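Local coordinates for basic blue protein (Cucumis sativus, PDB 2CBP) that probably transfers electrons, using one type 1 (blue) copper ion held in a small phytocyanin beta-sandwich, at residues 39-44 with 66-71; 76-79 with 84-87. All coordinates share one frame; numbering follows the deposited sequence. Where two conformers were deposited one is given.

Overall arrangement
The two contacts come one after the other along the chain, and their centres lie 12 Å apart. Interaction 1 joins strand 41-44 of the four-stranded antiparallel sheet to strand 65-69 of the three-stranded mixed sheet. Interaction 2 starts on strand 73-78, the sheet neighbour of 41-44, and crosses to the loop before strand 90-95. Val42 N to Ile78 O, 2.8 Å, and Val44 N to Tyr76 O, 3.0 Å, are probable hydrogen bonds between them. Both include copper ligands: His39 lies in segment 39-44, and Cys79 and His84 lie in interaction 2. The beta-sandwich of the cupredoxin fold thus carries its metal site at one end.

Interaction 1: 39-44 with 66-71; sequences HNVVVV and DQIKLP. With CU (copper (II) ion), chain B.
Val41 sets its two methyl groups against two different side chains of the segment 66-71. CG1 meets the end of Ile68, with Val41 CG1 3.9 Å from Ile68 CD1. The two side chains pass alongside one another, running opposite ways. The Ile68 chain is extended (chi2 172°), which carries CD1 across the gap to the valine. The other methyl lies by a carboxylate: Val41 CG2 is 3.8 Å from Asp66 OD2. The valine and the aspartate face each other across the gap between the sheets. This is van der Waals contact, and no hydrogen bond joins the two segments.

The backbones stay well apart. The nearest CA atoms, those of Val41 and Asp66, are 8.2 Å from each other. That spacing fits two layers meeting through their side chains. Strand 41-44 belongs to the four-stranded sheet, and strand 65-69 is an outer strand of the three-stranded one. The contact is therefore part of the interior of the cupredoxin beta-sandwich. Phe32 touches both Val41 and Ile68. Tyr61 touches Asp66 and Ile68, and Phe77 packs on Val41.

Just before the strand, His39 turns to the metal. With CG anti to the carbonyl carbon (chi1 -59°), the ring reaches the copper through His39 ND1, at 1.9 Å. His39 does not touch the segment 66-71, but its link through Asn40 to Val41 ties the core to the copper site.

Asp66 is buried, yet both its oxygens have partners: OD1 is hydrogen-bonded to Ser63 OG and OD2 to Tyr34 OH. The valine methyl offers OD2 no polar help. Burial among apolar side chains would tend to raise the pKa of the acid. The hydrogen bonds to the two hydroxyls probably offset part of this.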
# COMPACT_ATOMS: atom_id res chain seq x y z
N HIS A 39 2.74 7.61 9.62
CA HIS A 39 2.33 6.50 8.75
C HIS A 39 3.53 5.67 8.27
O HIS A 39 4.67 6.09 8.36
CB HIS A 39 1.61 7.05 7.52
CG HIS A 39 0.38 7.87 7.71
ND1 HIS A 39 -0.87 7.32 8.05
CD2 HIS A 39 0.23 9.23 7.55
CE1 HIS A 39 -1.68 8.33 8.12
NE2 HIS A 39 -1.08 9.50 7.83
N ASN A 40 3.23 4.49 7.75
CA ASN A 40 4.19 3.54 7.20
C ASN A 40 3.47 2.78 6.05
O ASN A 40 2.29 2.98 5.79
CB ASN A 40 4.82 2.56 8.22
CG ASN A 40 3.83 1.70 8.95
OD1 ASN A 40 2.68 1.49 8.47
ND2 ASN A 40 4.18 1.20 10.14
N VAL A 41 4.29 1.94 5.43
CA VAL A 41 3.80 1.07 4.33
C VAL A 41 4.25 -0.33 4.74
O VAL A 41 5.47 -0.55 4.97
CB VAL A 41 4.34 1.51 2.95
CG1 VAL A 41 3.90 0.56 1.83
CG2 VAL A 41 4.00 2.95 2.61
N VAL A 42 3.31 -1.25 4.81
CA VAL A 42 3.59 -2.63 5.20
C VAL A 42 3.06 -3.56 4.11
O VAL A 42 1.89 -3.43 3.70
CB VAL A 42 2.99 -2.92 6.61
CG1 VAL A 42 3.36 -4.28 7.18
CG2 VAL A 42 3.26 -1.81 7.61
N VAL A 43 3.92 -4.45 3.70
CA VAL A 43 3.62 -5.45 2.67
C VAL A 43 3.14 -6.74 3.34
O VAL A 43 3.92 -7.45 4.00
CB VAL A 43 4.86 -5.70 1.79
CG1 VAL A 43 4.48 -6.60 0.61
CG2 VAL A 43 5.50 -4.42 1.33
N VAL A 44 1.85 -6.98 3.14
CA VAL A 44 1.20 -8.17 3.75
C VAL A 44 0.60 -9.11 2.72
O VAL A 44 0.73 -8.90 1.52
CB VAL A 44 0.14 -7.64 4.76
CG1 VAL A 44 0.74 -6.80 5.87
CG2 VAL A 44 -0.99 -6.89 4.06
N ASP A 66 8.48 6.09 -0.60
CA ASP A 66 8.86 4.75 -1.03
C ASP A 66 8.41 4.45 -2.46
O ASP A 66 7.32 4.79 -2.86
CB ASP A 66 8.31 3.66 -0.10
CG ASP A 66 8.49 4.02 1.36
OD1 ASP A 66 9.72 4.17 1.69
OD2 ASP A 66 7.53 4.13 2.09
N GLN A 67 9.34 3.79 -3.16
CA GLN A 67 9.13 3.35 -4.55
C GLN A 67 9.14 1.82 -4.53
O GLN A 67 10.21 1.23 -4.36
CB GLN A 67 10.18 3.89 -5.50
CG GLN A 67 10.04 5.38 -5.75
CD GLN A 67 10.72 5.86 -7.02
OE1 GLN A 67 10.32 5.54 -8.14
NE2 GLN A 67 11.75 6.68 -6.81
N ILE A 68 7.96 1.23 -4.63
CA ILE A 68 7.80 -0.23 -4.60
C ILE A 68 7.42 -0.81 -5.95
O ILE A 68 6.42 -0.51 -6.59
CB ILE A 68 6.82 -0.64 -3.49
CG1 ILE A 68 7.34 -0.04 -2.19
CG2 ILE A 68 6.75 -2.14 -3.41
CD1 ILE A 68 6.48 -0.13 -0.96
N LYS A 69 8.31 -1.69 -6.41
CA LYS A 69 8.18 -2.36 -7.71
C LYS A 69 7.26 -3.57 -7.49
O LYS A 69 7.46 -4.35 -6.55
CB LYS A 69 9.50 -2.78 -8.30
CG LYS A 69 9.58 -2.95 -9.81
CD LYS A 69 10.93 -3.57 -10.20
CE LYS A 69 11.10 -3.65 -11.71
NZ LYS A 69 9.95 -4.35 -12.33
N LEU A 70 6.29 -3.67 -8.37
CA LEU A 70 5.34 -4.77 -8.26
C LEU A 70 5.75 -6.05 -8.96
O LEU A 70 6.10 -6.06 -10.15
CB LEU A 70 4.04 -4.28 -8.90
CG LEU A 70 3.27 -3.17 -8.22
CD1 LEU A 70 2.01 -2.92 -9.02
CD2 LEU A 70 2.95 -3.49 -6.78
N PRO A 71 5.67 -7.13 -8.20
CA PRO A 71 5.91 -8.48 -8.73
C PRO A 71 4.64 -8.87 -9.50
O PRO A 71 3.55 -8.22 -9.38
CB PRO A 71 6.15 -9.29 -7.48
CG PRO A 71 5.28 -8.66 -6.41
CD PRO A 71 5.24 -7.19 -6.78
CU CU B . -1.30 5.49 8.47

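Interaction 2: 76-79 with 84-87; sequences YFIC and HCQS. With CU (copper (II) ion), chain B.
Cys79 and His84 meet through the copper ion, which both of them bind. Cys79 SG lies 2.2 Å from the metal, and His84 ND1 lies 1.9 Å from it. Cys79 follows directly on strand 73-78. Its SG is anti to the backbone N (chi1 166°), which brings the sulfur to the ion. His39 and Met89 complete the site. This is the type 1 set of two histidines, a cysteine and a methionine known from blue copper proteins.

Sharing the metal also brings the ligands close to each other. Cys79 SG is 3.4 Å from His84 ND1. The sulfur sits 4.2 Å from the centroid of the His84 ring, in an oblique position 59° off the ring normal.

The apolar contact is made by Ile78 and Cys85. Ile78 CG2 rests 3.8 Å from Cys85 SG, and Ile78 CB also lies near this sulfur. Cys85 SG is disulfide-bonded to Cys52, so the isoleucine packs against a bridge. Lys90 of strand 90-95 touches both residues.

A backbone oxygen adds close packing: Cys79 O lies 3.5 Å from Cys85 CB. It is also near Cys85 N, but the angle is too poor for a hydrogen bond. Within the loop, Ser87 N donates to His84 O at 3.0 Å, which tightens the turn just after the histidine.

The loop is therefore tied at two neighbouring residues, by copper at His84 and by the disulfide at Cys85. Such a frame would limit how far the ligands can shift. Charge transfer from the thiolate sulfur to copper(II) is the usual source of the blue colour in this class. His84 is partly exposed, consistent with a role as the exit for electrons, as proposed for its relatives.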
# COMPACT_ATOMS: atom_id res chain seq x y z
N TYR A 76 -0.58 -6.62 -1.56
CA TYR A 76 -1.39 -6.01 -0.52
C TYR A 76 -0.50 -5.15 0.39
O TYR A 76 0.57 -5.59 0.83
CB TYR A 76 -2.10 -7.12 0.29
CG TYR A 76 -2.99 -8.02 -0.55
CD1 TYR A 76 -4.31 -7.64 -0.84
CD2 TYR A 76 -2.53 -9.23 -1.04
CE1 TYR A 76 -5.14 -8.45 -1.62
CE2 TYR A 76 -3.35 -10.06 -1.82
CZ TYR A 76 -4.64 -9.67 -2.09
OH TYR A 76 -5.43 -10.50 -2.85
N PHE A 77 -0.98 -3.94 0.61
CA PHE A 77 -0.29 -2.94 1.43
C PHE A 77 -1.27 -2.34 2.45
O PHE A 77 -2.42 -2.00 2.15
CB PHE A 77 0.33 -1.78 0.61
CG PHE A 77 1.16 -2.22 -0.56
CD1 PHE A 77 0.52 -2.48 -1.79
CD2 PHE A 77 2.52 -2.41 -0.43
CE1 PHE A 77 1.27 -2.94 -2.87
CE2 PHE A 77 3.30 -2.87 -1.51
CZ PHE A 77 2.64 -3.13 -2.72
N ILE A 78 -0.71 -2.17 3.66
CA ILE A 78 -1.51 -1.53 4.71
C ILE A 78 -0.58 -0.57 5.48
O ILE A 78 0.64 -0.65 5.34
CB ILE A 78 -2.11 -2.50 5.72
CG1 ILE A 78 -1.02 -3.13 6.56
CG2 ILE A 78 -2.96 -3.59 5.08
CD1 ILE A 78 -1.47 -4.10 7.66
N CYS A 79 -1.22 0.28 6.25
CA CYS A 79 -0.49 1.20 7.17
C CYS A 79 -0.79 0.50 8.53
O CYS A 79 -2.01 0.29 8.73
CB CYS A 79 -0.91 2.63 7.16
SG CYS A 79 -0.29 3.59 8.56
N HIS A 84 -5.16 2.67 11.65
CA HIS A 84 -5.08 3.19 10.25
C HIS A 84 -5.66 2.21 9.23
O HIS A 84 -6.40 2.68 8.35
CB HIS A 84 -3.66 3.62 9.93
CG HIS A 84 -3.21 4.87 10.66
ND1 HIS A 84 -2.37 5.77 10.07
CD2 HIS A 84 -3.53 5.30 11.92
CE1 HIS A 84 -2.16 6.70 10.95
NE2 HIS A 84 -2.83 6.48 12.08
N CYS A 85 -5.27 0.95 9.38
CA CYS A 85 -5.76 -0.11 8.46
C CYS A 85 -7.28 -0.15 8.54
O CYS A 85 -7.99 -0.21 7.53
CB CYS A 85 -5.10 -1.44 8.77
SG CYS A 85 -5.60 -2.78 7.70
N GLN A 86 -7.76 -0.11 9.77
CA GLN A 86 -9.21 -0.13 10.08
C GLN A 86 -9.94 1.07 9.54
O GLN A 86 -11.19 1.07 9.39
CB GLN A 86 -9.38 -0.22 11.59
CG GLN A 86 -8.87 -1.51 12.16
CD GLN A 86 -7.41 -1.52 12.50
OE1 GLN A 86 -6.66 -0.56 12.32
NE2 GLN A 86 -6.97 -2.65 13.04
N SER A 87 -9.19 2.12 9.22
CA SER A 87 -9.78 3.36 8.70
C SER A 87 -9.68 3.43 7.19
O SER A 87 -9.96 4.52 6.64
CB SER A 87 -9.14 4.60 9.33
OG SER A 87 -9.25 4.61 10.74
CU CU B . -1.30 5.49 8.47